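Local coordinates for oligopeptide ABC transporter, periplasmic oligopeptide-binding protein, putative (Thermotoga maritima MSB8, PDB 5IPW) that probably binds oligopeptides in the periplasm and delivers them to an ABC transporter, at residues S476-R481 / A515-I520; T28-V31 / K35-P38. One frame throughout, in Å; residues are numbered along the deposited sequence.

Contact 1 (S476-R481 / A515-I520); sequences SLFYER and ADFWYI
Phe478 and Tyr479 both meet the far end of the Phe517 ring, and the contact consists of these three aromatic side chains. Phe478 turns an edge toward the face of Phe517. The pair is an offset edge-to-face (T-shaped) stack, with planes at 85° and centroids 5.6 Å apart. The touching corner is Phe478 CE2, which lies 3.6 Å from Phe517 CZ. The same Phe478 CE2 is 4.1 Å from Phe517 CE2. Tyr479 comes from another direction. Its CE1 sits 3.9 Å from Phe517 CZ, at the edge of the Phe517 ring and near its plane. One corner of Phe517 therefore meets two consecutive residues of the helix.

The torsions explain the approach. In Phe478 the CG lies opposite the backbone N (chi1 -179°), which carries the ring out toward 515-520. In Phe517 the CG lies beside the backbone N (chi1 -60°), and the ring points at the helix. No hydrogen bond crosses the contact, so it is held by apolar and aromatic packing. An Asx turn spans Phe517: Trp518 N donates to Asp516 OD2 at 3.2 Å, meeting it from above the carboxylate plane. Asp516 OD1 also forms a salt bridge with Arg340.

Helix 475-484 is the connection of a beta-alpha-beta crossover between the parallel strands 467-472 and 489-494. Residues 515-520 lie in the loop before helix 523-534. Phe517 also packs on Ala482 of the same helix, on Ser342 of strand 340-343, and edge-to-face with Trp492 of strand 489-494.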
loop_
_atom_site.group_PDB
_atom_site.type_symbol
_atom_site.label_atom_id
_atom_site.label_comp_id
_atom_site.label_asym_id
_atom_site.label_seq_id
_atom_site.Cartn_x
_atom_site.Cartn_y
_atom_site.Cartn_z
ATOM N N SER A 476 2.410 11.275 22.638
ATOM C CA SER A 476 1.061 11.758 22.929
ATOM C C SER A 476 1.002 13.263 23.192
ATOM O O SER A 476 -0.017 13.890 22.911
ATOM C CB SER A 476 0.435 10.995 24.104
ATOM O OG SER A 476 0.834 11.542 25.348
ATOM N N LEU A 477 2.075 13.836 23.737
ATOM C CA LEU A 477 2.131 15.280 23.950
ATOM C C LEU A 477 2.263 15.995 22.610
ATOM O O LEU A 477 1.625 17.019 22.378
ATOM C CB LEU A 477 3.296 15.668 24.872
ATOM C CG LEU A 477 3.381 17.157 25.258
ATOM C CD1 LEU A 477 2.209 17.576 26.133
ATOM C CD2 LEU A 477 4.688 17.465 25.967
ATOM N N PHE A 478 3.112 15.441 21.751
ATOM C CA PHE A 478 3.261 15.873 20.360
ATOM C C PHE A 478 1.901 15.988 19.675
ATOM O O PHE A 478 1.620 16.983 19.013
ATOM C CB PHE A 478 4.151 14.853 19.633
ATOM C CG PHE A 478 4.430 15.170 18.188
ATOM C CD1 PHE A 478 5.498 15.985 17.833
ATOM C CD2 PHE A 478 3.668 14.604 17.181
ATOM C CE1 PHE A 478 5.774 16.260 16.502
ATOM C CE2 PHE A 478 3.939 14.874 15.851
ATOM C CZ PHE A 478 4.991 15.704 15.510
ATOM N N TYR A 479 1.057 14.970 19.847
ATOM C CA TYR A 479 -0.253 14.929 19.201
ATOM C C TYR A 479 -1.254 15.888 19.833
ATOM O O TYR A 479 -2.111 16.437 19.135
ATOM C CB TYR A 479 -0.831 13.507 19.209
ATOM C CG TYR A 479 -0.356 12.637 18.067
ATOM C CD1 TYR A 479 -0.621 12.983 16.741
ATOM C CD2 TYR A 479 0.337 11.452 18.308
ATOM C CE1 TYR A 479 -0.189 12.190 15.691
ATOM C CE2 TYR A 479 0.769 10.649 17.265
ATOM C CZ TYR A 479 0.508 11.024 15.961
ATOM O OH TYR A 479 0.937 10.222 14.931
ATOM N N GLU A 480 -1.155 16.071 21.148
ATOM C CA GLU A 480 -2.040 16.991 21.872
ATOM C C GLU A 480 -1.713 18.456 21.564
ATOM O O GLU A 480 -2.611 19.284 21.411
ATOM C CB GLU A 480 -2.009 16.702 23.377
ATOM C CG GLU A 480 -2.870 15.493 23.744
ATOM C CD GLU A 480 -2.695 14.995 25.173
ATOM O OE1 GLU A 480 -2.161 15.745 26.019
ATOM O OE2 GLU A 480 -3.107 13.839 25.442
ATOM N N ARG A 481 -0.425 18.757 21.450
ATOM C CA ARG A 481 0.021 20.052 20.946
ATOM C C ARG A 481 -0.503 20.313 19.528
ATOM O O ARG A 481 -0.935 21.417 19.221
ATOM C CB ARG A 481 1.548 20.122 20.942
ATOM C CG ARG A 481 2.184 20.133 22.317
ATOM C CD ARG A 481 2.124 21.496 22.976
ATOM N NE ARG A 481 2.778 21.481 24.284
ATOM C CZ ARG A 481 4.090 21.620 24.496
ATOM N NH1 ARG A 481 4.943 21.800 23.484
ATOM N NH2 ARG A 481 4.557 21.587 25.741
ATOM N N ALA A 515 -6.945 15.050 10.059
ATOM C CA ALA A 515 -6.183 15.940 9.199
ATOM C C ALA A 515 -4.694 15.690 9.338
ATOM O O ALA A 515 -4.219 15.234 10.384
ATOM C CB ALA A 515 -6.498 17.383 9.546
ATOM N N ASP A 516 -3.956 15.984 8.272
ATOM C CA ASP A 516 -2.508 16.033 8.356
ATOM C C ASP A 516 -2.100 17.337 9.005
ATOM O O ASP A 516 -2.848 18.306 8.999
ATOM C CB ASP A 516 -1.858 15.946 6.980
ATOM C CG ASP A 516 -0.354 15.794 7.069
ATOM O OD1 ASP A 516 0.106 14.669 7.369
ATOM O OD2 ASP A 516 0.368 16.798 6.876
ATOM N N PHE A 517 -0.893 17.359 9.543
ATOM C CA PHE A 517 -0.395 18.524 10.241
ATOM C C PHE A 517 -0.439 19.805 9.423
ATOM O O PHE A 517 -0.716 20.869 9.985
ATOM C CB PHE A 517 1.031 18.279 10.721
ATOM C CG PHE A 517 1.151 17.126 11.661
ATOM C CD1 PHE A 517 0.421 17.102 12.833
ATOM C CD2 PHE A 517 1.981 16.059 11.371
ATOM C CE1 PHE A 517 0.520 16.038 13.704
ATOM C CE2 PHE A 517 2.084 14.990 12.241
ATOM C CZ PHE A 517 1.358 14.983 13.411
ATOM N N TRP A 518 -0.182 19.719 8.116
ATOM C CA TRP A 518 0.005 20.938 7.313
ATOM C C TRP A 518 -1.263 21.782 7.181
ATOM O O TRP A 518 -1.170 22.992 7.050
ATOM C CB TRP A 518 0.663 20.662 5.938
ATOM C CG TRP A 518 -0.210 20.072 4.841
ATOM C CD1 TRP A 518 -0.303 18.758 4.492
ATOM C CD2 TRP A 518 -1.044 20.788 3.919
ATOM N NE1 TRP A 518 -1.167 18.603 3.437
ATOM C CE2 TRP A 518 -1.634 19.834 3.061
ATOM C CE3 TRP A 518 -1.365 22.138 3.746
ATOM C CZ2 TRP A 518 -2.543 20.184 2.054
ATOM C CZ3 TRP A 518 -2.273 22.488 2.735
ATOM C CH2 TRP A 518 -2.849 21.511 1.909
ATOM N N TYR A 519 -2.439 21.163 7.254
ATOM C CA TYR A 519 -3.681 21.930 7.210
ATOM C C TYR A 519 -4.540 21.781 8.451
ATOM O O TYR A 519 -5.716 22.133 8.426
ATOM C CB TYR A 519 -4.501 21.572 5.970
ATOM C CG TYR A 519 -4.967 20.140 5.885
ATOM C CD1 TYR A 519 -6.170 19.740 6.455
ATOM C CD2 TYR A 519 -4.223 19.195 5.201
ATOM C CE1 TYR A 519 -6.603 18.432 6.361
ATOM C CE2 TYR A 519 -4.648 17.889 5.099
ATOM C CZ TYR A 519 -5.836 17.511 5.683
ATOM O OH TYR A 519 -6.264 16.209 5.586
ATOM N N ILE A 520 -3.958 21.300 9.542
ATOM C CA ILE A 520 -4.756 20.915 10.705
ATOM C C ILE A 520 -5.488 22.113 11.322
ATOM O O ILE A 520 -6.662 22.006 11.670
ATOM C CB ILE A 520 -3.919 20.134 11.751
ATOM C CG1 ILE A 520 -4.837 19.476 12.777
ATOM C CG2 ILE A 520 -2.895 21.014 12.444
ATOM C CD1 ILE A 520 -4.127 18.453 13.634
#

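Contact 2 (T28-V31 / K35-P38); sequences TKLV and KLPP
The flat group that joins Leu30 to Lys35 is the Leu30 peptide carbonyl. Lys35 N donates to Leu30 O at 2.9 Å, with an N-H...O angle of 148°. The donor is tilted 23° from the carbonyl plane, and the C=O...N angle is 157°. The bond reaches back five residues, so the chain folds under the end of the helix.

Side chains pack around this turn. Leu30 CD1 meets Leu36 CD1 at 3.8 Å, while the other branch, Leu30 CD2, lies 4.0 Å from Lys35 CD. The CG of Lys35 lies beside its backbone N, and the chain runs extended from there across Leu30 at about a right angle. Its NZ ends in a salt bridge with Glu33. Val31 lies against the Leu36 carbonyl, its CA 3.4 Å from Leu36 O in a CA-H...O contact. Its CG1 is 4.3 Å from Leu36 CB, and its CG2 is 4.4 Å from Pro38 CB.

The contact lies at the protein surface. It joins the last turn of helix 25-32 to the loop that leads into helix 39-42, with Pro38 as the N-cap residue. Arg42 of that helix touches Val31 and Leu36, and its NE donates to Pro37 O. Leu36 and Pro37 also rest on Tyr260, in the loop between strands 252-257 and 263-265.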
loop_
_atom_site.group_PDB
_atom_site.type_symbol
_atom_site.label_atom_id
_atom_site.label_comp_id
_atom_site.label_asym_id
_atom_site.label_seq_id
_atom_site.Cartn_x
_atom_site.Cartn_y
_atom_site.Cartn_z
ATOM N N THR A 28 1.214 -34.407 -12.286
ATOM C CA THR A 28 1.099 -35.454 -13.297
ATOM C C THR A 28 1.125 -36.827 -12.655
ATOM O O THR A 28 0.399 -37.721 -13.071
ATOM C CB THR A 28 2.224 -35.386 -14.339
ATOM O OG1 THR A 28 2.247 -34.088 -14.940
ATOM C CG2 THR A 28 2.009 -36.429 -15.428
ATOM N N LYS A 29 1.963 -36.988 -11.643
ATOM C CA LYS A 29 2.047 -38.251 -10.935
ATOM C C LYS A 29 0.700 -38.588 -10.300
ATOM O O LYS A 29 0.234 -39.722 -10.392
ATOM C CB LYS A 29 3.145 -38.202 -9.876
ATOM C CG LYS A 29 3.377 -39.535 -9.196
ATOM C CD LYS A 29 4.670 -39.549 -8.393
ATOM C CE LYS A 29 4.681 -40.688 -7.381
ATOM N NZ LYS A 29 5.815 -40.591 -6.420
ATOM N N LEU A 30 0.070 -37.592 -9.679
ATOM C CA LEU A 30 -1.236 -37.787 -9.054
ATOM C C LEU A 30 -2.328 -38.184 -10.040
ATOM O O LEU A 30 -3.162 -39.019 -9.712
ATOM C CB LEU A 30 -1.683 -36.535 -8.294
ATOM C CG LEU A 30 -0.935 -36.176 -7.004
ATOM C CD1 LEU A 30 -1.420 -34.831 -6.493
ATOM C CD2 LEU A 30 -1.103 -37.237 -5.928
ATOM N N VAL A 31 -2.349 -37.588 -11.229
ATOM C CA VAL A 31 -3.418 -37.919 -12.196
ATOM C C VAL A 31 -3.171 -39.309 -12.778
ATOM O O VAL A 31 -4.123 -40.045 -13.042
ATOM C CB VAL A 31 -3.705 -36.829 -13.302
ATOM C CG1 VAL A 31 -2.871 -35.572 -13.140
ATOM C CG2 VAL A 31 -3.575 -37.378 -14.719
ATOM N N LYS A 35 -5.689 -40.008 -8.690
ATOM C CA LYS A 35 -6.106 -39.176 -7.553
ATOM C C LYS A 35 -6.422 -37.722 -7.918
ATOM O O LYS A 35 -6.775 -36.940 -7.040
ATOM C CB LYS A 35 -5.009 -39.153 -6.493
ATOM C CG LYS A 35 -4.457 -40.508 -6.112
ATOM C CD LYS A 35 -3.469 -40.350 -4.970
ATOM C CE LYS A 35 -2.545 -41.550 -4.843
ATOM N NZ LYS A 35 -1.367 -41.255 -3.975
ATOM N N LEU A 36 -6.263 -37.351 -9.187
ATOM C CA LEU A 36 -6.549 -35.986 -9.648
ATOM C C LEU A 36 -7.075 -36.011 -11.067
ATOM O O LEU A 36 -6.576 -36.763 -11.889
ATOM C CB LEU A 36 -5.286 -35.122 -9.639
ATOM C CG LEU A 36 -5.070 -34.071 -8.545
ATOM C CD1 LEU A 36 -3.873 -33.218 -8.927
ATOM C CD2 LEU A 36 -6.280 -33.178 -8.317
ATOM N N PRO A 37 -8.072 -35.179 -11.376
ATOM C CA PRO A 37 -8.415 -35.015 -12.788
ATOM C C PRO A 37 -7.266 -34.347 -13.554
ATOM O O PRO A 37 -6.419 -33.689 -12.941
ATOM C CB PRO A 37 -9.647 -34.107 -12.762
ATOM C CG PRO A 37 -10.147 -34.130 -11.356
ATOM C CD PRO A 37 -8.974 -34.438 -10.481
ATOM N N PRO A 38 -7.227 -34.506 -14.885
ATOM C CA PRO A 38 -6.095 -33.923 -15.609
ATOM C C PRO A 38 -6.201 -32.402 -15.714
ATOM O O PRO A 38 -7.285 -31.843 -15.562
ATOM C CB PRO A 38 -6.173 -34.592 -16.982
ATOM C CG PRO A 38 -7.614 -34.980 -17.154
ATOM C CD PRO A 38 -8.215 -35.134 -15.782
#

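In the fold
From the N terminus, contact 2 comes first. It closes a very short loop of three residues after 28-31 and ties helix 25-32 to the approach of helix 39-42. The chain then runs through most of the protein before contact 1 opens at helix 475-484. Contact 1 closes a loop of 33 residues that includes strand 489-494, and it ties the crossover helix to the segment before helix 523-534. The two are in series, so neither nests in nor crosses the other. The centres of contacts 1 and 2 are about 60 Å apart, and the contacts lie on opposite sides of the chain's centre. Contact 1 is buried beside a mixed sheet, whereas contact 2 is peripheral.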